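Local coordinates for protein bacteriophage virulence determinant (Salmonella enterica subsp. enterica serovar Typhimurium str. 14028S, PDB 6GGR) that probably acts as a zinc-dependent protease of the PipA family, a phage-encoded virulence factor that Salmonella is thought to turn against host proteins, at residues L27-L32 with A171-Q176; K37-P42 with A95-L100; M43-Y48 with R90-A95; R71-R76 with R162-Q167. One frame throughout, in Å; residues are numbered along the deposited sequence.

The four contacts illustrate how a zinc-binding helix is tied into a helical scaffold. Contacts 1 and 4 both use helix 160-173, their centres about 19 Å apart. Contact 4 contains His166, while in contact 1 the Thr173 side chain lies about 6 Å from that of His170 and Leu175 about 8 Å from Asp177, the other two zinc ligands; zinc itself is absent from this chain. Contacts 2 and 3 lie away from the site, on helix 86-100, share Ala95 and have centres about 4 Å apart. A salt bridge, Asp30 OD1 to Arg90 NH1 (2.9 Å), joins contacts 1 and 3; a probable hydrogen bond, His174 NE2 to Glu99 OE1 (3.0 Å), joins contacts 1 and 2.

Contact 1 of 4, residues L27-L32 with A171-Q176; sequences LQHDGL and ALTHLQ
The imidazole of His29 carries Thr173 over one face and a water at its edge. Thr173 CB makes a CH-pi contact 4.2 Å from the ring centroid, 19° off the normal and displaced toward the rim, while Thr173 CG2 comes within 3.6 Å of His29 NE2. That nitrogen also meets the water, which lies in the ring plane 3.0 Å from NE2 and donates to Leu172 O at 2.7 Å; the water thus joins the two segments where no direct polar bond does. Leu175 CD1 comes in obliquely, 4.3 Å from His29 CB. With CG anti to the backbone N (chi1 -174°), the His29 ring extends from helix 24-30 toward the last turn of helix 160-173.

That helix carries the zinc ligands His166 and His170, spaced as in the HExxH helix of zinc metalloproteases, which this protein probably is. It ends at Thr173; His174, with positive phi (58°), takes the chain out of helical geometry, and the segment beyond leads to the zinc ligand Asp177. Leu175 O accepts a hydrogen bond from ND1 of His170, a second-shell link that would help fix the rotation of the His170 ring. Thr173 OG1 bonds to Val169 O and takes a weak bond from Leu175 N, while its CB and CG2 face the His29 ring. Leu91 of helix 86-100 and Tyr190 of helix 186-197 also pack against both His29 and Thr173.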
# COMPACT_ATOMS: atom_id res chain seq x y z
N LEU B 27 -16.87 -2.79 -16.80
CA LEU B 27 -17.78 -3.09 -17.90
C LEU B 27 -18.06 -1.86 -18.75
O LEU B 27 -18.32 -1.99 -19.95
CB LEU B 27 -19.10 -3.66 -17.36
CG LEU B 27 -19.05 -5.08 -16.78
CD1 LEU B 27 -20.39 -5.44 -16.15
CD2 LEU B 27 -18.67 -6.11 -17.83
N GLN B 28 -17.99 -0.66 -18.17
CA GLN B 28 -18.24 0.54 -18.95
C GLN B 28 -16.97 1.15 -19.51
O GLN B 28 -17.03 1.86 -20.53
CB GLN B 28 -19.00 1.58 -18.12
CG GLN B 28 -18.29 2.08 -16.89
CD GLN B 28 -19.15 3.07 -16.11
OE1 GLN B 28 -20.23 2.73 -15.64
NE2 GLN B 28 -18.68 4.31 -16.00
N HIS B 29 -15.81 0.89 -18.91
CA HIS B 29 -14.56 1.22 -19.59
C HIS B 29 -14.39 0.36 -20.83
O HIS B 29 -13.83 0.82 -21.83
CB HIS B 29 -13.36 1.05 -18.65
CG HIS B 29 -12.07 1.52 -19.25
ND1 HIS B 29 -11.76 2.86 -19.38
CD2 HIS B 29 -11.02 0.83 -19.76
CE1 HIS B 29 -10.57 2.97 -19.95
NE2 HIS B 29 -10.10 1.76 -20.19
N ASP B 30 -14.87 -0.89 -20.79
CA ASP B 30 -14.89 -1.72 -21.99
C ASP B 30 -15.68 -1.06 -23.10
O ASP B 30 -15.34 -1.19 -24.28
CB ASP B 30 -15.48 -3.09 -21.68
CG ASP B 30 -14.60 -3.94 -20.78
OD1 ASP B 30 -13.37 -3.69 -20.72
OD2 ASP B 30 -15.13 -4.86 -20.13
N GLY B 31 -16.75 -0.34 -22.75
CA GLY B 31 -17.51 0.40 -23.75
C GLY B 31 -16.67 1.39 -24.52
O GLY B 31 -17.08 1.84 -25.59
N LEU B 32 -15.50 1.74 -24.00
CA LEU B 32 -14.61 2.70 -24.63
C LEU B 32 -13.34 2.07 -25.19
O LEU B 32 -12.89 2.45 -26.27
CB LEU B 32 -14.23 3.79 -23.61
CG LEU B 32 -15.32 4.41 -22.74
CD1 LEU B 32 -14.72 5.53 -21.89
CD2 LEU B 32 -16.48 4.94 -23.57
N ALA B 171 -2.62 2.78 -14.68
CA ALA B 171 -2.11 3.85 -15.53
C ALA B 171 -2.78 3.88 -16.90
O ALA B 171 -2.82 4.94 -17.53
CB ALA B 171 -0.60 3.70 -15.69
N LEU B 172 -3.29 2.75 -17.38
CA LEU B 172 -3.94 2.71 -18.69
C LEU B 172 -5.43 3.01 -18.63
O LEU B 172 -6.01 3.39 -19.65
CB LEU B 172 -3.73 1.34 -19.34
CG LEU B 172 -2.28 0.89 -19.51
CD1 LEU B 172 -2.22 -0.56 -19.95
CD2 LEU B 172 -1.55 1.79 -20.51
N THR B 173 -6.06 2.87 -17.46
CA THR B 173 -7.48 3.13 -17.30
C THR B 173 -7.80 4.33 -16.43
O THR B 173 -8.94 4.81 -16.46
CB THR B 173 -8.19 1.90 -16.71
OG1 THR B 173 -7.71 1.66 -15.38
CG2 THR B 173 -7.95 0.67 -17.56
N HIS B 174 -6.83 4.83 -15.65
CA HIS B 174 -7.04 5.93 -14.72
C HIS B 174 -8.13 5.63 -13.70
O HIS B 174 -8.73 6.55 -13.15
CB HIS B 174 -7.37 7.24 -15.46
CG HIS B 174 -6.30 7.68 -16.41
ND1 HIS B 174 -5.02 7.99 -16.00
CD2 HIS B 174 -6.32 7.86 -17.76
CE1 HIS B 174 -4.30 8.34 -17.05
NE2 HIS B 174 -5.06 8.27 -18.13
N LEU B 175 -8.38 4.36 -13.43
CA LEU B 175 -9.40 3.95 -12.48
C LEU B 175 -8.78 3.55 -11.15
O LEU B 175 -7.60 3.18 -11.07
CB LEU B 175 -10.22 2.78 -13.04
CG LEU B 175 -10.89 3.00 -14.40
CD1 LEU B 175 -11.74 1.80 -14.78
CD2 LEU B 175 -11.74 4.27 -14.41
N GLN B 176 -9.60 3.56 -10.12
CA GLN B 176 -9.18 3.22 -8.77
C GLN B 176 -9.73 1.88 -8.34
O GLN B 176 -10.60 1.32 -8.93
CB GLN B 176 -9.59 4.30 -7.71
CG GLN B 176 -9.14 5.73 -8.00
CD GLN B 176 -9.46 6.71 -6.82
OE1 GLN B 176 -10.60 6.77 -6.38
NE2 GLN B 176 -8.46 7.40 -6.28
O HOH W 1 -7.40 1.84 -21.38

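Contact 2 of 4, residues K37-P42 with A95-L100; sequences KARLEP and AYDQEL
Arg39 meets Asp97 end-on, NH1 to OD2 at 2.8 Å and NH2 to OD1 at 3.3 Å, a salt bridge in which each terminal nitrogen serves one oxygen. The guanidinium and carboxylate planes are within 1° of parallel, yet the bonds slant between them: OD2 lies 21° out of the guanidinium plane, a sign that the two flat groups are slightly stepped. Both oxygens are approached on their syn sides, the geometry of a bidentate pair. Arg39 reaches this position through a chain extended from CG to NE, whereas Asp97 projects from helix 86-100.

Leu40, running nearly alongside Arg39, reaches Tyr96 instead. Its CD2 sits over one face of the phenol ring, 4.3 Å from the centroid in a CH-pi contact, and its CD1 rests 3.9 Å from Tyr96 CB. Because Tyr96 CG is anti to the backbone N (chi1 -175°), the ring stands out from the helix to meet the leucine; Tyr48 packs against the ring too.

The helix ends here in a wider pi-type turn, Ala95 O accepting from Glu99 N and, at 3.1 Å, from Leu100 N, the two reaching it from opposite faces of its plane. The loop is held in turn by Tyr82 OH, bonded to Leu40 N. At this surface Arg39 also pairs through NE with Asp35, and a single guanidinium shared by two carboxylates probably offsets much of their mutual repulsion.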
# COMPACT_ATOMS: atom_id res chain seq x y z
N LYS B 37 -6.96 -5.48 -31.17
CA LYS B 37 -6.09 -5.95 -32.24
C LYS B 37 -4.63 -5.70 -31.88
O LYS B 37 -4.29 -4.77 -31.15
CB LYS B 37 -6.44 -5.27 -33.56
CG LYS B 37 -7.92 -5.32 -33.92
CD LYS B 37 -8.43 -6.75 -34.07
CE LYS B 37 -9.95 -6.81 -34.13
NZ LYS B 37 -10.44 -8.19 -34.37
N ALA B 38 -3.75 -6.55 -32.42
CA ALA B 38 -2.32 -6.48 -32.15
C ALA B 38 -1.65 -5.56 -33.17
O ALA B 38 -0.85 -5.97 -34.01
CB ALA B 38 -1.70 -7.87 -32.17
N ARG B 39 -2.00 -4.27 -33.08
CA ARG B 39 -1.52 -3.30 -34.05
C ARG B 39 -0.30 -2.52 -33.57
O ARG B 39 0.34 -1.84 -34.39
CB ARG B 39 -2.64 -2.32 -34.42
CG ARG B 39 -3.19 -1.47 -33.29
CD ARG B 39 -4.19 -0.46 -33.85
NE ARG B 39 -5.13 0.04 -32.84
CZ ARG B 39 -4.97 1.15 -32.13
NH1 ARG B 39 -5.90 1.50 -31.25
NH2 ARG B 39 -3.90 1.91 -32.29
N LEU B 40 0.04 -2.59 -32.29
CA LEU B 40 1.28 -2.00 -31.79
C LEU B 40 2.36 -3.07 -31.71
O LEU B 40 2.08 -4.27 -31.59
CB LEU B 40 1.08 -1.38 -30.41
CG LEU B 40 -0.18 -0.53 -30.18
CD1 LEU B 40 -0.16 0.05 -28.78
CD2 LEU B 40 -0.29 0.58 -31.21
N GLU B 41 3.61 -2.63 -31.78
CA GLU B 41 4.74 -3.54 -31.72
C GLU B 41 5.11 -3.81 -30.27
O GLU B 41 5.47 -2.86 -29.55
CB GLU B 41 5.94 -2.97 -32.47
CG GLU B 41 6.81 -4.02 -33.14
CD GLU B 41 7.80 -4.66 -32.19
OE1 GLU B 41 8.52 -3.91 -31.49
OE2 GLU B 41 7.86 -5.90 -32.15
N PRO B 42 5.03 -5.05 -29.78
CA PRO B 42 5.25 -5.30 -28.34
C PRO B 42 6.57 -4.76 -27.80
O PRO B 42 6.59 -4.22 -26.68
CB PRO B 42 5.19 -6.83 -28.25
CG PRO B 42 4.30 -7.23 -29.36
CD PRO B 42 4.58 -6.27 -30.48
N ALA B 95 -5.22 3.42 -24.50
CA ALA B 95 -4.32 4.36 -23.86
C ALA B 95 -3.32 4.95 -24.85
O ALA B 95 -2.95 6.13 -24.75
CB ALA B 95 -3.59 3.68 -22.71
N TYR B 96 -2.86 4.15 -25.81
CA TYR B 96 -1.93 4.67 -26.81
C TYR B 96 -2.57 5.80 -27.61
O TYR B 96 -1.93 6.83 -27.86
CB TYR B 96 -1.46 3.56 -27.75
CG TYR B 96 -0.40 4.03 -28.73
CD1 TYR B 96 0.94 4.04 -28.39
CD2 TYR B 96 -0.76 4.49 -30.00
CE1 TYR B 96 1.91 4.47 -29.28
CE2 TYR B 96 0.20 4.92 -30.89
CZ TYR B 96 1.53 4.91 -30.53
OH TYR B 96 2.49 5.35 -31.42
N ASP B 97 -3.83 5.62 -28.03
CA ASP B 97 -4.48 6.62 -28.85
C ASP B 97 -4.69 7.93 -28.09
O ASP B 97 -4.61 9.01 -28.68
CB ASP B 97 -5.83 6.09 -29.36
CG ASP B 97 -5.68 4.90 -30.29
OD1 ASP B 97 -4.66 4.83 -31.01
OD2 ASP B 97 -6.58 4.04 -30.31
N GLN B 98 -4.96 7.85 -26.79
CA GLN B 98 -5.28 9.05 -26.02
C GLN B 98 -4.03 9.82 -25.62
O GLN B 98 -3.99 11.05 -25.75
CB GLN B 98 -6.07 8.68 -24.77
CG GLN B 98 -7.35 7.93 -25.04
CD GLN B 98 -8.20 8.57 -26.12
OE1 GLN B 98 -8.19 8.13 -27.27
NE2 GLN B 98 -8.94 9.61 -25.76
N GLU B 99 -3.00 9.13 -25.13
CA GLU B 99 -1.89 9.81 -24.47
C GLU B 99 -0.54 9.23 -24.87
O GLU B 99 0.37 9.98 -25.24
CB GLU B 99 -2.06 9.72 -22.96
CG GLU B 99 -3.45 10.09 -22.46
CD GLU B 99 -3.57 10.02 -20.95
OE1 GLU B 99 -3.28 8.94 -20.38
OE2 GLU B 99 -3.96 11.03 -20.33
N LEU B 100 -0.43 7.92 -24.85
CA LEU B 100 0.91 7.38 -24.95
C LEU B 100 1.57 7.69 -26.27
O LEU B 100 2.77 7.59 -26.39
CB LEU B 100 1.11 5.89 -24.53
CG LEU B 100 0.87 5.51 -23.06
CD1 LEU B 100 0.96 4.01 -22.86
CD2 LEU B 100 1.80 6.24 -22.06

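Contact 3 of 4, residues M43-Y48 with R90-A95; sequences MCLAEY and RLMNYA
Met92 drives its methyl end between Leu45 and Tyr48, and this is where the contact is tight. Leu45 CD2 lies 3.7 Å from Met92 CE and 3.8 Å from Met92 CG, one leucine methyl touching both carbons as the two side chains cross at a slant. Met92 CE also approaches Tyr48 CB at 4.0 Å, arriving at the edge of the tyrosine ring, near its plane. The methionine leaves its helix with CG anti to the backbone N and then bends at chi2 (66°), which brings the methyl round to both partners. Tyr82 of helix 64-84 covers Leu45, and Leu172 of helix 160-173 packs on Met92.

The opposite character belongs to Met43 and Glu47, which are exposed and take no part in the packing around Met92. Cys44, partly exposed, takes part in an interchain disulfide in a crystal of this protein. Its carbonyl oxygen accepts Tyr48 N in the helix and lies over one face of the Tyr48 ring, toward the rim.

Apolar throughout between the two segments, the arrangement is plain helix-to-helix packing: the short helix 45-49 laid against helix 86-100 within the helical core of the PipA fold.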
# COMPACT_ATOMS: atom_id res chain seq x y z
N MET B 43 7.67 -4.90 -28.53
CA MET B 43 8.97 -4.49 -28.01
C MET B 43 9.13 -2.97 -27.91
O MET B 43 10.21 -2.51 -27.54
CB MET B 43 10.08 -5.08 -28.87
CG MET B 43 10.46 -6.50 -28.47
SD MET B 43 11.42 -7.37 -29.74
CE MET B 43 10.11 -7.91 -30.83
N CYS B 44 8.09 -2.19 -28.24
CA CYS B 44 8.12 -0.75 -28.07
C CYS B 44 7.13 -0.25 -27.02
O CYS B 44 7.02 0.96 -26.82
CB CYS B 44 7.82 -0.06 -29.41
SG CYS B 44 9.06 -0.33 -30.68
N LEU B 45 6.43 -1.16 -26.34
CA LEU B 45 5.42 -0.74 -25.37
C LEU B 45 6.05 -0.01 -24.19
O LEU B 45 5.46 0.93 -23.65
CB LEU B 45 4.64 -1.96 -24.88
CG LEU B 45 3.88 -2.76 -25.93
CD1 LEU B 45 3.42 -4.09 -25.35
CD2 LEU B 45 2.69 -1.98 -26.46
N ALA B 46 7.23 -0.45 -23.75
CA ALA B 46 7.90 0.20 -22.63
C ALA B 46 8.16 1.67 -22.94
O ALA B 46 7.86 2.55 -22.12
CB ALA B 46 9.21 -0.52 -22.31
N GLU B 47 8.74 1.96 -24.11
CA GLU B 47 8.96 3.35 -24.51
C GLU B 47 7.65 4.11 -24.59
O GLU B 47 7.59 5.31 -24.29
CB GLU B 47 9.69 3.39 -25.86
CG GLU B 47 11.21 3.34 -25.75
CD GLU B 47 11.89 3.16 -27.09
OE1 GLU B 47 11.32 3.58 -28.11
OE2 GLU B 47 13.00 2.58 -27.11
N TYR B 48 6.57 3.44 -25.01
CA TYR B 48 5.28 4.11 -25.11
C TYR B 48 4.72 4.45 -23.74
O TYR B 48 4.00 5.45 -23.60
CB TYR B 48 4.28 3.22 -25.87
CG TYR B 48 4.67 2.89 -27.30
CD1 TYR B 48 5.71 3.56 -27.94
CD2 TYR B 48 3.98 1.92 -28.02
CE1 TYR B 48 6.06 3.25 -29.24
CE2 TYR B 48 4.32 1.61 -29.32
CZ TYR B 48 5.36 2.28 -29.93
OH TYR B 48 5.72 1.99 -31.23
N ARG B 90 -6.64 -4.22 -25.46
CA ARG B 90 -7.66 -3.18 -25.49
C ARG B 90 -7.26 -1.99 -24.63
O ARG B 90 -7.31 -0.83 -25.07
CB ARG B 90 -9.01 -3.74 -25.03
CG ARG B 90 -9.61 -4.77 -25.97
CD ARG B 90 -11.09 -5.00 -25.70
NE ARG B 90 -11.33 -5.73 -24.45
CZ ARG B 90 -11.65 -5.18 -23.29
NH1 ARG B 90 -11.76 -3.86 -23.17
NH2 ARG B 90 -11.85 -5.94 -22.22
N LEU B 91 -6.88 -2.25 -23.38
CA LEU B 91 -6.46 -1.16 -22.50
C LEU B 91 -5.26 -0.43 -23.08
O LEU B 91 -5.25 0.81 -23.16
CB LEU B 91 -6.16 -1.72 -21.10
CG LEU B 91 -7.28 -2.55 -20.48
CD1 LEU B 91 -6.89 -3.02 -19.09
CD2 LEU B 91 -8.59 -1.76 -20.43
N MET B 92 -4.25 -1.18 -23.52
CA MET B 92 -3.04 -0.56 -24.05
C MET B 92 -3.33 0.23 -25.32
O MET B 92 -2.90 1.38 -25.47
CB MET B 92 -1.99 -1.63 -24.33
CG MET B 92 -0.67 -1.09 -24.87
SD MET B 92 0.18 -0.07 -23.64
CE MET B 92 1.25 0.90 -24.70
N ASN B 93 -4.06 -0.38 -26.26
CA ASN B 93 -4.38 0.30 -27.51
C ASN B 93 -5.11 1.61 -27.25
O ASN B 93 -4.71 2.67 -27.74
CB ASN B 93 -5.23 -0.60 -28.41
CG ASN B 93 -4.43 -1.69 -29.09
OD1 ASN B 93 -3.21 -1.60 -29.21
ND2 ASN B 93 -5.11 -2.73 -29.57
N TYR B 94 -6.19 1.56 -26.47
CA TYR B 94 -6.92 2.77 -26.13
C TYR B 94 -5.97 3.81 -25.53
O TYR B 94 -5.91 4.95 -26.00
CB TYR B 94 -8.05 2.43 -25.16
CG TYR B 94 -9.05 3.54 -24.86
CD1 TYR B 94 -8.80 4.87 -25.18
CD2 TYR B 94 -10.25 3.25 -24.25
CE1 TYR B 94 -9.73 5.85 -24.89
CE2 TYR B 94 -11.15 4.21 -23.97
CZ TYR B 94 -10.90 5.51 -24.28
OH TYR B 94 -11.84 6.47 -23.98
N ALA B 95 -5.22 3.42 -24.50
CA ALA B 95 -4.32 4.36 -23.86
C ALA B 95 -3.32 4.95 -24.85
O ALA B 95 -2.95 6.13 -24.75
CB ALA B 95 -3.59 3.68 -22.71

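Contact 4 of 4, residues R71-R76 with R162-Q167; sequences REVLSR and RSFIHQ. Unlike the reference sequence in segment 162-167: Gln167 (reference Glu).
Phe164 packs its ring against Val73 and Leu74, joining helix 64-84 to helix 160-173, which carries His166 and His170 in a pattern consistent with an HExxH zinc motif, here with Gln at the second position. Val73 CG1 comes obliquely to the ring, 3.8 Å from Phe164 CE2 and 4.0 Å from CZ, the two side chains crossing at about a right angle. Leu74 offers both side chain and backbone. Its CD1 touches Phe164 CD2 at 3.8 Å, and its amide N approaches Phe164 CE2 obliquely at a similar distance. Phe164 CG is anti to its own carbonyl carbon (chi1 -87°), which aims the ring at helix 64-84, and the closeness of the two backbones there lets it meet main-chain atoms.

Apolar side chains continue around the ring. Ile77, one turn further along helix 64-84, packs on both Phe164 and Ile165, and Ala81 also touches Ile165. Polar bonds anchor helix 160-173: Arg162 bonds to Asn192 and Ser202, while Ser163 OG is engaged by Asp139 and the Asp159 carbonyl.

Two residues beyond Phe164 comes His166, a zinc ligand seen in a crystal structure of this protein; its ring meets His170 and Val187 and makes a weak hydrogen bond to Asp177. Gln167 stands where the reference sequence has glutamate, at what is probably the second position of that motif. A chain of another protein reaches this region, a basic side chain of it hydrogen-bonding Ser163 OG. Back at the aromatic ring, Leu74 CA lies in the ring plane at its edge, 3.9 Å from Phe164 CD2.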
# COMPACT_ATOMS: atom_id res chain seq x y z
N ARG B 71 12.88 -1.59 -15.53
CA ARG B 71 12.39 -1.36 -16.89
C ARG B 71 12.54 -2.62 -17.74
O ARG B 71 11.65 -2.94 -18.54
CB ARG B 71 13.13 -0.20 -17.54
CG ARG B 71 12.40 0.36 -18.75
CD ARG B 71 13.32 1.11 -19.70
NE ARG B 71 12.58 1.61 -20.86
CZ ARG B 71 12.39 0.93 -21.99
NH1 ARG B 71 12.88 -0.29 -22.14
NH2 ARG B 71 11.69 1.47 -22.98
N GLU B 72 13.67 -3.32 -17.61
CA GLU B 72 13.86 -4.57 -18.34
C GLU B 72 12.75 -5.56 -18.01
O GLU B 72 12.16 -6.17 -18.91
CB GLU B 72 15.23 -5.15 -18.01
CG GLU B 72 15.61 -6.38 -18.82
CD GLU B 72 15.23 -7.69 -18.14
OE1 GLU B 72 15.31 -7.76 -16.90
OE2 GLU B 72 14.85 -8.64 -18.86
N VAL B 73 12.44 -5.72 -16.72
CA VAL B 73 11.37 -6.62 -16.31
C VAL B 73 10.02 -6.11 -16.82
O VAL B 73 9.20 -6.88 -17.34
CB VAL B 73 11.36 -6.79 -14.78
CG1 VAL B 73 10.14 -7.59 -14.31
CG2 VAL B 73 12.64 -7.47 -14.33
N LEU B 74 9.78 -4.81 -16.67
CA LEU B 74 8.52 -4.24 -17.14
C LEU B 74 8.34 -4.46 -18.63
O LEU B 74 7.23 -4.76 -19.09
CB LEU B 74 8.46 -2.74 -16.81
CG LEU B 74 7.23 -1.99 -17.31
CD1 LEU B 74 5.95 -2.62 -16.79
CD2 LEU B 74 7.29 -0.53 -16.90
N SER B 75 9.41 -4.34 -19.40
CA SER B 75 9.32 -4.52 -20.85
C SER B 75 8.93 -5.95 -21.21
O SER B 75 8.09 -6.17 -22.09
CB SER B 75 10.64 -4.14 -21.51
OG SER B 75 10.58 -4.33 -22.91
N ARG B 76 9.53 -6.94 -20.54
CA ARG B 76 9.16 -8.33 -20.79
C ARG B 76 7.68 -8.56 -20.52
O ARG B 76 6.97 -9.14 -21.33
CB ARG B 76 10.00 -9.27 -19.93
CG ARG B 76 11.50 -9.17 -20.13
CD ARG B 76 12.23 -10.26 -19.35
NE ARG B 76 11.96 -10.19 -17.91
CZ ARG B 76 10.98 -10.85 -17.29
NH1 ARG B 76 10.15 -11.64 -17.96
NH2 ARG B 76 10.83 -10.72 -15.98
N ARG B 162 1.61 -10.11 -11.41
CA ARG B 162 0.37 -9.51 -10.92
C ARG B 162 0.59 -8.07 -10.47
O ARG B 162 -0.19 -7.18 -10.80
CB ARG B 162 -0.22 -10.34 -9.79
CG ARG B 162 -1.57 -9.81 -9.30
CD ARG B 162 -2.27 -10.76 -8.32
NE ARG B 162 -2.81 -11.96 -8.97
CZ ARG B 162 -4.00 -12.02 -9.58
NH1 ARG B 162 -4.78 -10.95 -9.63
NH2 ARG B 162 -4.41 -13.15 -10.13
N SER B 163 1.65 -7.83 -9.70
CA SER B 163 1.89 -6.49 -9.18
C SER B 163 2.15 -5.50 -10.31
O SER B 163 1.62 -4.39 -10.32
CB SER B 163 3.06 -6.50 -8.20
OG SER B 163 2.86 -7.45 -7.17
N PHE B 164 2.98 -5.90 -11.28
CA PHE B 164 3.27 -5.02 -12.41
C PHE B 164 2.02 -4.73 -13.22
O PHE B 164 1.74 -3.57 -13.56
CB PHE B 164 4.35 -5.66 -13.29
CG PHE B 164 5.75 -5.36 -12.86
CD1 PHE B 164 6.16 -5.56 -11.55
CD2 PHE B 164 6.68 -4.88 -13.77
CE1 PHE B 164 7.45 -5.28 -11.16
CE2 PHE B 164 7.97 -4.60 -13.39
CZ PHE B 164 8.36 -4.80 -12.08
N ILE B 165 1.24 -5.77 -13.54
CA ILE B 165 0.03 -5.58 -14.34
C ILE B 165 -0.99 -4.74 -13.59
O ILE B 165 -1.65 -3.87 -14.16
CB ILE B 165 -0.55 -6.94 -14.75
CG1 ILE B 165 0.43 -7.69 -15.68
CG2 ILE B 165 -1.92 -6.78 -15.42
CD1 ILE B 165 0.76 -6.95 -16.97
N HIS B 166 -1.12 -4.98 -12.28
CA HIS B 166 -2.06 -4.20 -11.48
C HIS B 166 -1.74 -2.71 -11.56
O HIS B 166 -2.63 -1.88 -11.79
CB HIS B 166 -2.03 -4.68 -10.03
CG HIS B 166 -3.05 -4.02 -9.16
ND1 HIS B 166 -4.20 -4.65 -8.74
CD2 HIS B 166 -3.10 -2.77 -8.63
CE1 HIS B 166 -4.91 -3.83 -7.99
NE2 HIS B 166 -4.26 -2.68 -7.90
N GLN B 167 -0.47 -2.35 -11.38
CA GLN B 167 -0.10 -0.94 -11.42
C GLN B 167 -0.24 -0.37 -12.83
O GLN B 167 -0.68 0.77 -13.00
CB GLN B 167 1.33 -0.74 -10.92
CG GLN B 167 1.56 -1.19 -9.49
CD GLN B 167 0.61 -0.53 -8.50
OE1 GLN B 167 0.11 0.57 -8.74
NE2 GLN B 167 0.36 -1.21 -7.40